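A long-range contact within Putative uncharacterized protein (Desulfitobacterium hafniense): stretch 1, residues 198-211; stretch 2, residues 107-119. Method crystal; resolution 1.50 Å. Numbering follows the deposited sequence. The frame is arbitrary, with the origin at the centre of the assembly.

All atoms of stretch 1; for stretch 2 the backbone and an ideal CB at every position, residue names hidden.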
# COMPACT_ATOMS: atom_id res chain seq x y z
N ASN A 198 9.05 -0.32 4.16
CA ASN A 198 9.07 0.21 2.87
C ASN A 198 7.66 0.02 2.35
O ASN A 198 6.85 -0.71 2.94
CB ASN A 198 10.11 -0.36 1.94
CG ASN A 198 9.86 -1.80 1.62
OD1 ASN A 198 8.88 -2.11 0.98
ND2 ASN A 198 10.77 -2.70 2.08
N ALA A 199 7.33 0.69 1.29
CA ALA A 199 5.99 0.74 0.82
C ALA A 199 5.45 -0.61 0.40
O ALA A 199 4.26 -0.90 0.57
CB ALA A 199 5.87 1.71 -0.33
N ALA A 200 6.32 -1.44 -0.15
CA ALA A 200 5.86 -2.78 -0.56
C ALA A 200 5.55 -3.67 0.69
O ALA A 200 4.55 -4.40 0.68
CB ALA A 200 6.92 -3.40 -1.45
N ASP A 201 6.40 -3.56 1.71
CA ASP A 201 6.08 -4.21 2.98
C ASP A 201 4.76 -3.70 3.53
O ASP A 201 3.93 -4.46 4.04
CB ASP A 201 7.18 -3.93 3.98
CG ASP A 201 6.93 -4.55 5.32
OD1 ASP A 201 6.91 -5.79 5.36
OD2 ASP A 201 6.88 -3.79 6.34
N GLY A 202 4.50 -2.38 3.40
CA GLY A 202 3.23 -1.85 3.89
C GLY A 202 2.04 -2.45 3.17
O GLY A 202 0.98 -2.75 3.78
N VAL A 203 2.12 -2.65 1.84
CA VAL A 203 1.03 -3.28 1.11
C VAL A 203 0.80 -4.70 1.59
O VAL A 203 -0.35 -5.14 1.71
CB VAL A 203 1.24 -3.24 -0.40
CG1 VAL A 203 0.20 -4.04 -1.11
CG2 VAL A 203 1.26 -1.83 -0.88
N LYS A 204 1.90 -5.41 1.80
CA LYS A 204 1.88 -6.80 2.35
C LYS A 204 1.07 -6.83 3.65
O LYS A 204 0.18 -7.69 3.82
CB LYS A 204 3.27 -7.34 2.62
CG LYS A 204 3.22 -8.79 3.15
CD LYS A 204 4.63 -9.21 3.61
CE LYS A 204 4.74 -10.58 4.27
NZ LYS A 204 6.12 -11.22 4.33
N ILE A 205 1.37 -5.89 4.52
CA ILE A 205 0.63 -5.77 5.80
C ILE A 205 -0.85 -5.55 5.60
O ILE A 205 -1.73 -6.22 6.22
CB ILE A 205 1.27 -4.73 6.72
CG1 ILE A 205 2.66 -5.12 7.19
CG2 ILE A 205 0.34 -4.37 7.88
CD1 ILE A 205 3.52 -4.00 7.68
N CYS A 206 -1.18 -4.65 4.72
CA CYS A 206 -2.53 -4.27 4.49
C CYS A 206 -3.35 -5.40 3.83
O CYS A 206 -4.52 -5.65 4.17
CB CYS A 206 -2.56 -3.03 3.60
SG CYS A 206 -2.05 -1.48 4.39
N GLN A 207 -2.70 -6.10 2.93
CA GLN A 207 -3.33 -7.29 2.31
C GLN A 207 -3.67 -8.39 3.33
O GLN A 207 -4.76 -8.97 3.25
CB GLN A 207 -2.47 -7.85 1.21
CG GLN A 207 -2.42 -7.00 -0.05
CD GLN A 207 -3.67 -7.02 -0.95
OE1 GLN A 207 -4.82 -7.12 -0.53
NE2 GLN A 207 -3.42 -6.89 -2.25
N ARG A 208 -2.81 -8.59 4.32
CA ARG A 208 -3.07 -9.52 5.40
C ARG A 208 -4.28 -9.10 6.21
O ARG A 208 -5.06 -9.95 6.66
CB ARG A 208 -1.83 -9.74 6.29
CG ARG A 208 -0.67 -10.43 5.59
CD ARG A 208 0.58 -10.53 6.37
NE ARG A 208 1.46 -11.53 5.74
CZ ARG A 208 2.38 -12.26 6.38
NH1 ARG A 208 2.69 -11.95 7.62
NH2 ARG A 208 3.07 -13.25 5.75
N TRP A 209 -4.43 -7.79 6.49
CA TRP A 209 -5.61 -7.34 7.25
C TRP A 209 -6.96 -7.47 6.56
O TRP A 209 -8.00 -7.61 7.21
CB TRP A 209 -5.34 -5.89 7.56
CG TRP A 209 -4.35 -5.63 8.64
CD1 TRP A 209 -3.99 -6.46 9.69
CD2 TRP A 209 -3.64 -4.41 8.85
NE1 TRP A 209 -3.11 -5.82 10.51
CE2 TRP A 209 -2.87 -4.56 10.00
CE3 TRP A 209 -3.56 -3.19 8.13
CZ2 TRP A 209 -2.04 -3.56 10.49
CZ3 TRP A 209 -2.74 -2.21 8.63
CH2 TRP A 209 -2.04 -2.35 9.81
N VAL A 210 -6.99 -7.44 5.24
CA VAL A 210 -8.24 -7.44 4.54
C VAL A 210 -8.56 -8.80 3.92
O VAL A 210 -7.71 -9.65 3.93
CB VAL A 210 -8.37 -6.24 3.56
CG1 VAL A 210 -8.02 -4.98 4.32
CG2 VAL A 210 -7.49 -6.35 2.34
N GLY A 211 -9.78 -8.97 3.44
CA GLY A 211 -10.23 -10.33 3.00
C GLY A 211 -11.17 -10.41 1.80
O GLY A 211 -12.40 -10.47 1.94
N UNK A 107 3.26 8.70 -1.56
CA UNK A 107 2.74 8.49 -2.90
C UNK A 107 3.18 7.18 -3.58
O UNK A 107 2.50 6.64 -4.42
CB UNK A 107 3.16 9.67 -3.78
N UNK A 108 4.39 6.72 -3.24
CA UNK A 108 4.83 5.37 -3.63
C UNK A 108 3.90 4.32 -3.08
O UNK A 108 3.40 3.47 -3.81
CB UNK A 108 6.26 5.10 -3.15
N UNK A 109 3.55 4.43 -1.81
CA UNK A 109 2.58 3.56 -1.23
C UNK A 109 1.21 3.69 -1.85
O UNK A 109 0.61 2.66 -2.13
CB UNK A 109 2.50 3.82 0.28
N UNK A 110 0.75 4.89 -2.10
CA UNK A 110 -0.52 5.11 -2.72
C UNK A 110 -0.58 4.36 -4.05
O UNK A 110 -1.57 3.67 -4.37
CB UNK A 110 -0.77 6.61 -2.92
N UNK A 111 0.49 4.45 -4.86
CA UNK A 111 0.48 3.82 -6.18
C UNK A 111 0.42 2.30 -5.99
O UNK A 111 -0.35 1.64 -6.70
CB UNK A 111 1.71 4.22 -7.00
N UNK A 112 1.21 1.72 -5.09
CA UNK A 112 1.21 0.26 -4.86
C UNK A 112 -0.13 -0.19 -4.34
O UNK A 112 -0.62 -1.21 -4.76
CB UNK A 112 2.31 -0.14 -3.88
N UNK A 113 -0.73 0.59 -3.46
CA UNK A 113 -2.00 0.18 -2.86
C UNK A 113 -3.14 0.20 -3.87
O UNK A 113 -3.96 -0.73 -3.94
CB UNK A 113 -2.34 1.09 -1.68
N UNK A 114 -3.17 1.24 -4.72
CA UNK A 114 -4.12 1.37 -5.81
C UNK A 114 -3.96 0.18 -6.81
O UNK A 114 -4.94 -0.40 -7.19
CB UNK A 114 -3.92 2.71 -6.52
N UNK A 115 -2.74 -0.15 -7.13
CA UNK A 115 -2.45 -1.25 -8.02
C UNK A 115 -2.78 -2.60 -7.42
O UNK A 115 -2.90 -3.57 -8.15
CB UNK A 115 -0.97 -1.21 -8.42
N UNK A 116 -2.92 -2.68 -6.10
CA UNK A 116 -3.21 -3.88 -5.37
C UNK A 116 -4.66 -3.98 -5.02
O UNK A 116 -5.01 -4.88 -4.25
CB UNK A 116 -2.36 -3.95 -4.10
N UNK A 117 -5.50 -3.15 -5.62
CA UNK A 117 -6.94 -3.21 -5.52
C UNK A 117 -7.57 -2.49 -4.37
O UNK A 117 -8.76 -2.70 -4.10
CB UNK A 117 -7.37 -4.68 -5.45
N UNK A 118 -6.82 -1.59 -3.70
CA UNK A 118 -7.45 -0.83 -2.65
C UNK A 118 -8.07 0.45 -3.22
O UNK A 118 -7.51 1.05 -4.16
CB UNK A 118 -6.44 -0.50 -1.55
N UNK A 119 -9.16 0.93 -2.64
CA UNK A 119 -9.68 2.28 -2.91
C UNK A 119 -9.01 3.22 -1.91
O UNK A 119 -9.14 3.02 -0.68
CB UNK A 119 -11.20 2.34 -2.80

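Stretch 1 is a helix, 199-209, capped at its start by Asn198, whose OD1 accepts from Asp201 N at 3.0 Å. Stretch 2 runs beside it as a helix through 107-115, the axes 9.1 Å apart at closest and inclined by 42°.

Position 107 is out of reach, so stretch 1 sets no demand; it is Asn107. At 108 the CA-to-CB bond points sideways, with the ideal CB 4.4 Å from Ala199 CB. Any apolar chain with a branch could reach that methyl, and Ile108 does, its CG2 3.8 Å from Ala199 CB.

Position 109 also points sideways, but close by lies a groove lined by Ala199, Gly202, Val203 and Cys206, deepened where Gly202 has no side chain. Leucine, methionine or an aromatic would suit. Phe109 enters as a knob into this hole. Its CE1 lies 3.9 Å from Gly202 C and 3.8 Å from Val203 CG2, and Cys206 SG meets the ring edge, 4.0 Å from CZ. An ideal CB on Gly202 would fall 3.5 Å from Phe109 CE1, so the bare glycine gives the ring its room.

Positions 110 and 111, one pointing away and the other out of reach, are free to be polar: Arg110 and Thr111.

At 112 the bond points toward stretch 1, with the ideal CB 3.6 Å from Val203 CG2 and the first turn of the partner helix beyond. An apolar chain of some length fits, leucine or methionine among them. Met112 extends along that turn, SD 3.8 Å from Ala199 CB and CE 4.0 Å from Ala200 CB.

Position 113 points sideways, its ideal CB 4.7 Å from Val203 CG2; a small residue suffices, and it is Ala113. Out of reach, 114 and 115 are Glu114 and Ala115.

Position 116 points toward Val203 CG1 and Gln207 NE2, a mixed setting that favours something small, perhaps polar: alanine, serine, threonine. Ser116 places OG 3.5 Å from Val203 CG1, and Ser116 OG donates to Met112 O at 2.8 Å. A water links Ser116 OG to Gln207 NE2, and NE2 also makes a weak hydrogen bond to Ser116 O at 3.3 Å.

At 117 phi is +87°, which by itself favours glycine, and Gly117 is found.

Position 118 points toward stretch 1, but no atom lies within 5.5 Å of its ideal CB: a large side chain is needed to cross the gap. Phe118 spans it, CZ 3.8 Å from Cys206 CB and CE2 3.8 Å from Val210 CG2. Finally, 119 is out of reach and is Glu119.

Stretch 2, residues 107-119: NIFRTMAEASGFE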
# COMPACT_ATOMS: atom_id res chain seq x y z
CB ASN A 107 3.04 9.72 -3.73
CG ASN A 107 2.26 10.92 -3.31
OD1 ASN A 107 1.32 10.82 -2.60
ND2 ASN A 107 2.64 12.05 -3.82
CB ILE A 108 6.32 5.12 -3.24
CG1 ILE A 108 7.21 6.07 -3.99
CG2 ILE A 108 6.68 3.69 -3.47
CD1 ILE A 108 8.68 6.00 -3.56
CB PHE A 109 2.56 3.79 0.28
CG PHE A 109 1.48 3.00 0.97
CD1 PHE A 109 1.62 1.61 1.18
CD2 PHE A 109 0.31 3.57 1.36
CE1 PHE A 109 0.57 0.85 1.74
CE2 PHE A 109 -0.69 2.82 1.95
CZ PHE A 109 -0.56 1.46 2.16
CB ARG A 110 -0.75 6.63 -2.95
CG ARG A 110 -2.03 6.93 -3.65
CD ARG A 110 -2.08 8.40 -4.03
NE ARG A 110 -1.05 8.77 -4.99
CZ ARG A 110 -0.63 10.01 -5.28
NH1 ARG A 110 -1.01 11.06 -4.58
NH2 ARG A 110 0.31 10.17 -6.23
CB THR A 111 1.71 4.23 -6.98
OG1 THR A 111 1.70 5.68 -7.09
CG2 THR A 111 1.73 3.52 -8.34
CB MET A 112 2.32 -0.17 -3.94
CG MET A 112 3.70 0.07 -4.55
SD MET A 112 4.84 -0.42 -3.25
CE MET A 112 6.39 -0.43 -4.14
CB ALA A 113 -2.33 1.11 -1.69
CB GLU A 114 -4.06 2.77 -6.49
CG GLU A 114 -4.67 3.82 -5.59
CD GLU A 114 -4.70 5.26 -6.22
OE1 GLU A 114 -3.78 5.57 -7.03
OE2 GLU A 114 -5.63 6.07 -5.88
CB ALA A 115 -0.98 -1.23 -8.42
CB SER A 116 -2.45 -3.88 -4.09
OG SER A 116 -1.05 -3.94 -4.34
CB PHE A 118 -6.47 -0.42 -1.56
CG PHE A 118 -5.93 -1.54 -0.71
CD1 PHE A 118 -4.82 -2.25 -1.10
CD2 PHE A 118 -6.58 -1.94 0.45
CE1 PHE A 118 -4.33 -3.29 -0.36
CE2 PHE A 118 -6.08 -3.03 1.19
CZ PHE A 118 -4.99 -3.71 0.76
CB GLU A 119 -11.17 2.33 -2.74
CG GLU A 119 -11.72 3.73 -2.95
CD GLU A 119 -13.24 3.80 -3.01
OE1 GLU A 119 -13.90 2.94 -2.39
OE2 GLU A 119 -13.77 4.79 -3.63
O HOH W 1 -0.72 -6.54 -3.39
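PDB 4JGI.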